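Local coordinates for protein probable M18 family aminopeptidase 1 (Thermotoga maritima, PDB 2GLF) that probably acts as a metal-dependent aminopeptidase that removes residues from the N-termini of peptides, and assembles into a twelve-chain particle, at residues N103-D108 with A112-H117; A200-V205 with I215-F220; V379-E382 with I386-V389. One frame throughout, in Å; residues are numbered along the deposited sequence.

Contact 1 (N103-D108 with A112-H117)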
loop_
_atom_site.group_PDB
_atom_site.type_symbol
_atom_site.label_atom_id
_atom_site.label_comp_id
_atom_site.label_asym_id
_atom_site.label_seq_id
_atom_site.Cartn_x
_atom_site.Cartn_y
_atom_site.Cartn_z
ATOM N N ASN A 103 -42.070 -7.877 5.230
ATOM C CA ASN A 103 -42.612 -8.091 3.886
ATOM C C ASN A 103 -41.551 -8.928 3.188
ATOM O O ASN A 103 -40.773 -8.409 2.391
ATOM C CB ASN A 103 -42.797 -6.775 3.132
ATOM C CG ASN A 103 -43.729 -5.822 3.840
ATOM O OD1 ASN A 103 -44.814 -6.202 4.272
ATOM N ND2 ASN A 103 -43.313 -4.569 3.954
ATOM N N PRO A 104 -41.510 -10.240 3.486
ATOM C CA PRO A 104 -40.547 -11.185 2.917
ATOM C C PRO A 104 -40.724 -11.568 1.453
ATOM O O PRO A 104 -39.749 -11.893 0.780
ATOM C CB PRO A 104 -40.686 -12.392 3.834
ATOM C CG PRO A 104 -42.158 -12.416 4.079
ATOM C CD PRO A 104 -42.473 -10.951 4.351
ATOM N N LEU A 105 -41.952 -11.532 0.950
ATOM C CA LEU A 105 -42.174 -11.936 -0.428
ATOM C C LEU A 105 -41.926 -10.867 -1.491
ATOM O O LEU A 105 -42.598 -9.828 -1.524
ATOM C CB LEU A 105 -43.591 -12.478 -0.595
ATOM C CG LEU A 105 -43.757 -13.808 -1.339
ATOM C CD1 LEU A 105 -45.200 -13.898 -1.827
ATOM C CD2 LEU A 105 -42.795 -13.910 -2.518
ATOM N N ILE A 106 -40.954 -11.145 -2.358
ATOM C CA ILE A 106 -40.599 -10.266 -3.469
ATOM C C ILE A 106 -40.375 -11.174 -4.670
ATOM O O ILE A 106 -40.244 -12.390 -4.509
ATOM C CB ILE A 106 -39.278 -9.507 -3.218
ATOM C CG1 ILE A 106 -38.087 -10.465 -3.345
ATOM C CG2 ILE A 106 -39.283 -8.905 -1.839
ATOM C CD1 ILE A 106 -36.733 -9.785 -3.245
ATOM N N GLU A 107 -40.340 -10.592 -5.865
ATOM C CA GLU A 107 -40.072 -11.366 -7.071
ATOM C C GLU A 107 -38.925 -10.712 -7.820
ATOM O O GLU A 107 -38.873 -9.491 -7.930
ATOM C CB GLU A 107 -41.287 -11.436 -7.996
ATOM C CG GLU A 107 -40.986 -12.283 -9.239
ATOM C CD GLU A 107 -42.162 -12.449 -10.184
ATOM O OE1 GLU A 107 -43.247 -12.859 -9.718
ATOM O OE2 GLU A 107 -41.992 -12.185 -11.398
ATOM N N ASP A 108 -38.002 -11.520 -8.326
ATOM C CA ASP A 108 -36.861 -10.998 -9.073
ATOM C C ASP A 108 -36.425 -12.003 -10.128
ATOM O O ASP A 108 -36.253 -13.186 -9.837
ATOM C CB ASP A 108 -35.692 -10.704 -8.137
ATOM C CG ASP A 108 -34.772 -9.633 -8.686
ATOM O OD1 ASP A 108 -33.622 -9.527 -8.209
ATOM O OD2 ASP A 108 -35.208 -8.889 -9.590
ATOM N N ALA A 112 -39.816 -16.127 -7.184
ATOM C CA ALA A 112 -40.410 -15.680 -5.930
ATOM C C ALA A 112 -39.351 -15.867 -4.846
ATOM O O ALA A 112 -38.695 -16.907 -4.786
ATOM C CB ALA A 112 -41.651 -16.502 -5.614
ATOM N N LEU A 113 -39.189 -14.868 -3.984
ATOM C CA LEU A 113 -38.172 -14.939 -2.938
ATOM C C LEU A 113 -38.634 -14.499 -1.554
ATOM O O LEU A 113 -39.523 -13.657 -1.418
ATOM C CB LEU A 113 -36.984 -14.066 -3.328
ATOM C CG LEU A 113 -36.168 -14.430 -4.557
ATOM C CD1 LEU A 113 -35.319 -13.239 -4.956
ATOM C CD2 LEU A 113 -35.313 -15.641 -4.251
ATOM N N PHE A 114 -38.012 -15.066 -0.527
ATOM C CA PHE A 114 -38.317 -14.683 0.848
ATOM C C PHE A 114 -37.072 -14.008 1.394
ATOM O O PHE A 114 -36.039 -14.658 1.582
ATOM C CB PHE A 114 -38.629 -15.896 1.732
ATOM C CG PHE A 114 -39.971 -16.501 1.485
ATOM C CD1 PHE A 114 -40.083 -17.840 1.134
ATOM C CD2 PHE A 114 -41.123 -15.741 1.622
ATOM C CE1 PHE A 114 -41.325 -18.415 0.921
ATOM C CE2 PHE A 114 -42.373 -16.305 1.414
ATOM C CZ PHE A 114 -42.475 -17.649 1.062
ATOM N N LYS A 115 -37.157 -12.707 1.632
ATOM C CA LYS A 115 -36.020 -11.997 2.187
ATOM C C LYS A 115 -35.975 -12.285 3.686
ATOM O O LYS A 115 -37.004 -12.338 4.354
ATOM C CB LYS A 115 -36.150 -10.486 1.970
ATOM C CG LYS A 115 -36.370 -10.054 0.537
ATOM C CD LYS A 115 -36.148 -8.556 0.387
ATOM C CE LYS A 115 -34.670 -8.218 0.161
ATOM N NZ LYS A 115 -33.741 -8.696 1.230
ATOM N N THR A 116 -34.785 -12.487 4.221
ATOM C CA THR A 116 -34.680 -12.734 5.640
ATOM C C THR A 116 -33.756 -11.700 6.237
ATOM O O THR A 116 -33.210 -10.852 5.536
ATOM C CB THR A 116 -34.094 -14.110 5.939
ATOM O OG1 THR A 116 -32.701 -14.112 5.613
ATOM C CG2 THR A 116 -34.802 -15.172 5.130
ATOM N N HIS A 117 -33.600 -11.786 7.550
ATOM C CA HIS A 117 -32.728 -10.912 8.309
ATOM C C HIS A 117 -32.199 -11.886 9.358
ATOM O O HIS A 117 -32.969 -12.423 10.149
ATOM C CB HIS A 117 -33.546 -9.799 8.949
ATOM C CG HIS A 117 -32.718 -8.723 9.569
ATOM N ND1 HIS A 117 -31.714 -8.989 10.474
ATOM C CD2 HIS A 117 -32.759 -7.376 9.437
ATOM C CE1 HIS A 117 -31.173 -7.852 10.876
ATOM N NE2 HIS A 117 -31.791 -6.857 10.262
#
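Segments 103-108 and 112-117 pair as antiparallel strands, their short axes 137° apart, with L105-F114 and E107-A112 as non-hydrogen-bonded pairs flanking the hydrogen-bonded pair I106-L113. The latter is joined both ways: I106 N donates to L113 O over 3.0 Å, while L113 N reaches I106 O at 2.7 Å, almost head-on to the carbonyl. K115 N meets a lone pair of P104 O (2.8 Å), but proline has no N-H with which to return the bond. On one face, L105 brings CG obliquely to F114 CE2 (4.0 Å). P104 CB comes to the edge of the same ring, near its plane. Helix 200-213 covers L105 and A112, and E107 accepts a hydrogen bond from K202 N near the start of that helix. On the other face, chi1 of 73° holds CG1 of I106 over its own main chain, where it meets L113 CB at 3.8 Å. CG2 and the CD1 end of I106 lie across the K115 methylenes at about a right angle, I106 CD1 to K115 CG being 3.8 Å, while the ammonium reaches a salt bridge with E182. This is the two-faced packing of a beta hairpin within a six-stranded antiparallel sheet.

Contact 2 (A200-V205 with I215-F220)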
loop_
_atom_site.group_PDB
_atom_site.type_symbol
_atom_site.label_atom_id
_atom_site.label_comp_id
_atom_site.label_asym_id
_atom_site.label_seq_id
_atom_site.Cartn_x
_atom_site.Cartn_y
_atom_site.Cartn_z
ATOM N N ALA A 200 -46.044 -12.612 -11.968
ATOM C CA ALA A 200 -46.833 -13.837 -12.004
ATOM C C ALA A 200 -46.362 -14.941 -11.055
ATOM O O ALA A 200 -47.163 -15.767 -10.619
ATOM C CB ALA A 200 -46.883 -14.371 -13.433
ATOM N N VAL A 201 -45.073 -14.972 -10.735
ATOM C CA VAL A 201 -44.577 -16.013 -9.853
ATOM C C VAL A 201 -44.915 -15.711 -8.399
ATOM O O VAL A 201 -45.377 -16.591 -7.665
ATOM C CB VAL A 201 -43.051 -16.205 -9.985
ATOM C CG1 VAL A 201 -42.599 -17.323 -9.060
ATOM C CG2 VAL A 201 -42.675 -16.547 -11.425
ATOM N N LYS A 202 -44.682 -14.471 -7.976
ATOM C CA LYS A 202 -44.980 -14.090 -6.599
ATOM C C LYS A 202 -46.451 -14.414 -6.373
ATOM O O LYS A 202 -46.809 -15.139 -5.435
ATOM C CB LYS A 202 -44.735 -12.594 -6.381
ATOM C CG LYS A 202 -44.959 -12.146 -4.951
ATOM C CD LYS A 202 -44.838 -10.648 -4.817
ATOM C CE LYS A 202 -45.126 -10.203 -3.393
ATOM N NZ LYS A 202 -44.838 -8.755 -3.152
ATOM N N THR A 203 -47.284 -13.879 -7.263
ATOM C CA THR A 203 -48.729 -14.079 -7.233
ATOM C C THR A 203 -49.075 -15.557 -7.063
ATOM O O THR A 203 -49.972 -15.912 -6.292
ATOM C CB THR A 203 -49.383 -13.564 -8.539
ATOM O OG1 THR A 203 -49.147 -12.157 -8.667
ATOM C CG2 THR A 203 -50.882 -13.827 -8.534
ATOM N N ASN A 204 -48.366 -16.415 -7.787
ATOM C CA ASN A 204 -48.620 -17.842 -7.696
ATOM C C ASN A 204 -48.350 -18.312 -6.270
ATOM O O ASN A 204 -49.170 -19.008 -5.670
ATOM C CB ASN A 204 -47.736 -18.614 -8.666
ATOM C CG ASN A 204 -48.149 -20.061 -8.780
ATOM O OD1 ASN A 204 -49.251 -20.363 -9.234
ATOM N ND2 ASN A 204 -47.276 -20.968 -8.356
ATOM N N VAL A 205 -47.194 -17.931 -5.731
ATOM C CA VAL A 205 -46.841 -18.301 -4.369
ATOM C C VAL A 205 -47.925 -17.797 -3.414
ATOM O O VAL A 205 -48.394 -18.538 -2.545
ATOM C CB VAL A 205 -45.490 -17.691 -3.973
ATOM C CG1 VAL A 205 -45.269 -17.800 -2.466
ATOM C CG2 VAL A 205 -44.394 -18.400 -4.717
ATOM N N ILE A 215 -54.140 -17.224 4.273
ATOM C CA ILE A 215 -53.464 -15.968 4.564
ATOM C C ILE A 215 -53.315 -15.006 3.390
ATOM O O ILE A 215 -53.472 -15.371 2.227
ATOM C CB ILE A 215 -52.051 -16.209 5.170
ATOM C CG1 ILE A 215 -51.188 -17.029 4.210
ATOM C CG2 ILE A 215 -52.172 -16.922 6.501
ATOM C CD1 ILE A 215 -49.762 -17.258 4.716
ATOM N N THR A 216 -53.016 -13.761 3.740
ATOM C CA THR A 216 -52.811 -12.686 2.787
ATOM C C THR A 216 -51.396 -12.152 3.033
ATOM O O THR A 216 -50.833 -12.345 4.109
ATOM C CB THR A 216 -53.849 -11.560 2.999
ATOM O OG1 THR A 216 -53.662 -10.541 2.013
ATOM C CG2 THR A 216 -53.705 -10.950 4.382
ATOM N N GLU A 217 -50.821 -11.491 2.038
ATOM C CA GLU A 217 -49.470 -10.969 2.160
ATOM C C GLU A 217 -49.243 -10.062 3.361
ATOM O O GLU A 217 -48.174 -10.109 3.979
ATOM C CB GLU A 217 -49.083 -10.231 0.886
ATOM C CG GLU A 217 -47.680 -9.697 0.887
ATOM C CD GLU A 217 -47.305 -9.106 -0.446
ATOM O OE1 GLU A 217 -48.216 -8.612 -1.149
ATOM O OE2 GLU A 217 -46.101 -9.123 -0.786
ATOM N N GLU A 218 -50.231 -9.239 3.701
ATOM C CA GLU A 218 -50.073 -8.342 4.846
ATOM C C GLU A 218 -49.969 -9.092 6.174
ATOM O O GLU A 218 -49.578 -8.514 7.192
ATOM C CB GLU A 218 -51.224 -7.341 4.911
ATOM C CG GLU A 218 -51.124 -6.382 6.088
ATOM C CD GLU A 218 -52.253 -5.375 6.120
ATOM O OE1 GLU A 218 -52.586 -4.893 7.224
ATOM O OE2 GLU A 218 -52.802 -5.059 5.042
ATOM N N ASP A 219 -50.295 -10.383 6.155
ATOM C CA ASP A 219 -50.239 -11.205 7.357
ATOM C C ASP A 219 -48.825 -11.546 7.793
ATOM O O ASP A 219 -48.613 -11.929 8.942
ATOM C CB ASP A 219 -51.044 -12.491 7.165
ATOM C CG ASP A 219 -52.538 -12.242 7.143
ATOM O OD1 ASP A 219 -53.297 -13.197 6.886
ATOM O OD2 ASP A 219 -52.958 -11.091 7.387
ATOM N N PHE A 220 -47.856 -11.426 6.890
ATOM C CA PHE A 220 -46.471 -11.715 7.258
ATOM C C PHE A 220 -45.985 -10.686 8.262
ATOM O O PHE A 220 -45.156 -10.993 9.114
ATOM C CB PHE A 220 -45.549 -11.700 6.038
ATOM C CG PHE A 220 -45.645 -12.930 5.192
ATOM C CD1 PHE A 220 -46.162 -12.867 3.903
ATOM C CD2 PHE A 220 -45.220 -14.162 5.684
ATOM C CE1 PHE A 220 -46.252 -14.019 3.118
ATOM C CE2 PHE A 220 -45.308 -15.315 4.905
ATOM C CZ PHE A 220 -45.823 -15.245 3.623
#
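K202 and E217 carry this contact alone, and all of the surface it buries is theirs. The lysine leaves helix 200-213 with CG anti to the backbone N (chi1 -177°) and stays extended through every later torsion, so that NZ is delivered well clear of the helix. E217, also extended, comes from the turn that follows the same helix, and the two chains cross at about a right angle. Their charged ends form a salt bridge in which K202 NZ donates to E217 OE2 over 2.7 Å. The oxygen is engaged through its syn lone pair, on the side of the other carboxylate oxygen, although OE1 stays 3.9 Å from NZ. L105 O gives the same ammonium group a second acceptor, so the buried charge is held by a carboxylate and a strand carbonyl together. The turn carrying E217 has its own brace: T216 N donates to D219 OD1 at 3.2 Å, from above the carboxylate plane. Backbone bonds from D219 N to T216 O and from F220 N to E217 O close the turn. D219 also forms a salt bridge with R377 of a neighbouring subunit. The example is a buried salt bridge tying a helix to the loop that leads from it into strand 223-229.

Contact 3 (V379-E382 with I386-V389)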
loop_
_atom_site.group_PDB
_atom_site.type_symbol
_atom_site.label_atom_id
_atom_site.label_comp_id
_atom_site.label_asym_id
_atom_site.label_seq_id
_atom_site.Cartn_x
_atom_site.Cartn_y
_atom_site.Cartn_z
ATOM N N VAL A 379 -19.181 -30.348 45.894
ATOM C CA VAL A 379 -20.314 -31.172 45.494
ATOM C C VAL A 379 -19.918 -32.134 44.369
ATOM O O VAL A 379 -20.115 -33.350 44.476
ATOM C CB VAL A 379 -21.501 -30.309 44.999
ATOM C CG1 VAL A 379 -22.592 -31.208 44.438
ATOM C CG2 VAL A 379 -22.055 -29.463 46.137
ATOM N N LEU A 380 -19.351 -31.583 43.296
ATOM C CA LEU A 380 -18.942 -32.382 42.151
ATOM C C LEU A 380 -18.071 -33.556 42.550
ATOM O O LEU A 380 -18.463 -34.708 42.387
ATOM C CB LEU A 380 -18.197 -31.522 41.130
ATOM C CG LEU A 380 -19.014 -30.461 40.389
ATOM C CD1 LEU A 380 -18.105 -29.743 39.402
ATOM C CD2 LEU A 380 -20.201 -31.099 39.670
ATOM N N ASN A 381 -16.888 -33.264 43.073
ATOM C CA ASN A 381 -15.973 -34.320 43.475
ATOM C C ASN A 381 -16.600 -35.318 44.447
ATOM O O ASN A 381 -16.356 -36.525 44.345
ATOM C CB ASN A 381 -14.705 -33.720 44.082
ATOM C CG ASN A 381 -13.876 -32.982 43.062
ATOM O OD1 ASN A 381 -13.684 -33.455 41.943
ATOM N ND2 ASN A 381 -13.367 -31.819 43.443
ATOM N N GLU A 382 -17.410 -34.823 45.379
ATOM C CA GLU A 382 -18.059 -35.701 46.346
ATOM C C GLU A 382 -19.070 -36.658 45.703
ATOM O O GLU A 382 -19.178 -37.818 46.116
ATOM C CB GLU A 382 -18.711 -34.866 47.446
ATOM C CG GLU A 382 -17.816 -34.733 48.669
ATOM C CD GLU A 382 -18.207 -33.593 49.587
ATOM O OE1 GLU A 382 -19.377 -33.156 49.546
ATOM O OE2 GLU A 382 -17.338 -33.143 50.365
ATOM N N ILE A 386 -17.583 -36.248 36.809
ATOM C CA ILE A 386 -16.420 -35.974 35.976
ATOM C C ILE A 386 -16.534 -34.555 35.410
ATOM O O ILE A 386 -17.502 -34.233 34.723
ATOM C CB ILE A 386 -16.319 -36.991 34.797
ATOM C CG1 ILE A 386 -15.785 -38.340 35.292
ATOM C CG2 ILE A 386 -15.391 -36.461 33.728
ATOM C CD1 ILE A 386 -16.662 -39.021 36.300
ATOM N N TRP A 387 -15.556 -33.705 35.702
ATOM C CA TRP A 387 -15.588 -32.336 35.194
ATOM C C TRP A 387 -14.195 -31.845 34.781
ATOM O O TRP A 387 -13.173 -32.446 35.125
ATOM C CB TRP A 387 -16.191 -31.394 36.245
ATOM C CG TRP A 387 -15.367 -31.278 37.493
ATOM C CD1 TRP A 387 -15.217 -32.222 38.475
ATOM C CD2 TRP A 387 -14.509 -30.189 37.850
ATOM N NE1 TRP A 387 -14.311 -31.788 39.415
ATOM C CE2 TRP A 387 -13.861 -30.545 39.055
ATOM C CE3 TRP A 387 -14.220 -28.947 37.266
ATOM C CZ2 TRP A 387 -12.940 -29.702 39.688
ATOM C CZ3 TRP A 387 -13.304 -28.109 37.895
ATOM C CH2 TRP A 387 -12.674 -28.491 39.093
ATOM N N GLN A 388 -14.166 -30.748 34.035
ATOM C CA GLN A 388 -12.912 -30.171 33.559
ATOM C C GLN A 388 -13.049 -28.652 33.518
ATOM O O GLN A 388 -14.156 -28.138 33.405
ATOM C CB GLN A 388 -12.592 -30.715 32.156
ATOM C CG GLN A 388 -13.674 -30.445 31.119
ATOM C CD GLN A 388 -13.360 -31.045 29.756
ATOM O OE1 GLN A 388 -12.210 -31.040 29.313
ATOM N NE2 GLN A 388 -14.389 -31.546 29.074
ATOM N N VAL A 389 -11.934 -27.934 33.623
ATOM C CA VAL A 389 -11.985 -26.471 33.578
ATOM C C VAL A 389 -11.996 -26.050 32.120
ATOM O O VAL A 389 -11.413 -26.724 31.279
ATOM C CB VAL A 389 -10.763 -25.804 34.288
ATOM C CG1 VAL A 389 -10.040 -26.819 35.151
ATOM C CG2 VAL A 389 -9.823 -25.181 33.274
#
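L380 and N381, consecutive residues near the end of helix 370-382, receive the indole of W387 from the first residue of strand 387-389, one over a face and the other at an edge. V379, just before them, packs on L446 and K449 of helix 433-449, the helix whose A442 L380 also touches. L380 points toward the strand. With its CG beside the backbone N (chi1 -68°), the leucine sends CD1 out over the tryptophan, 3.9 Å from the centroid of the five-membered ring and 18° off its normal. This is a CH-pi contact whose nearest ring atom is W387 CG, 3.7 Å from L380 CD1. N381 works on the indole rim: its OD1 accepts the hydrogen of W387 NE1 over 3.1 Å, in an almost straight bond (173° at the hydrogen). The oxygen lies in the ring plane, yet the donor stands well above the carbonyl plane, and not on a lone pair; amide and indole planes are turned well apart. The other half of the amide is employed too, since N381 ND2 donates to E218 of a neighbouring subunit, which also packs on W387. A leucine in place of W387 would probably leave N381 OD1 without its indole donor, so that the amide held toward E218 loses part of its fixation, and take away the flat face under L380 CD1. The pairing closes the short turn between a helix and the strand after it, within the beta-alpha-beta crossover formed by strand 351-354, helix 370-382 and strand 387-389, where the last strand runs parallel to the first at the margin of the chain's mixed nine-stranded sheet.

How the contacts relate
Contacts 1 and 2 belong to one region, their centres about 10 Å apart, and K202 serves both: its N is bonded to E107 of the hairpin, and its NZ to L105 O as well as to E217. Both are buried, but the hairpin combines backbone bonding with apolar packing, whereas 200-205 with 215-220 depends on one pair of charges. Contact 3, on the opposite side of the chain's centre and about 50 Å from contact 1 between centres, is partly buried and sets a leucine methyl over an indole face and an amide oxygen at its N-H edge. Within the chain it is remote, yet the assembly reunites them: E218 and D219 of one subunit meet R377, N381 and W387 of another, and N103 packs on V389 there.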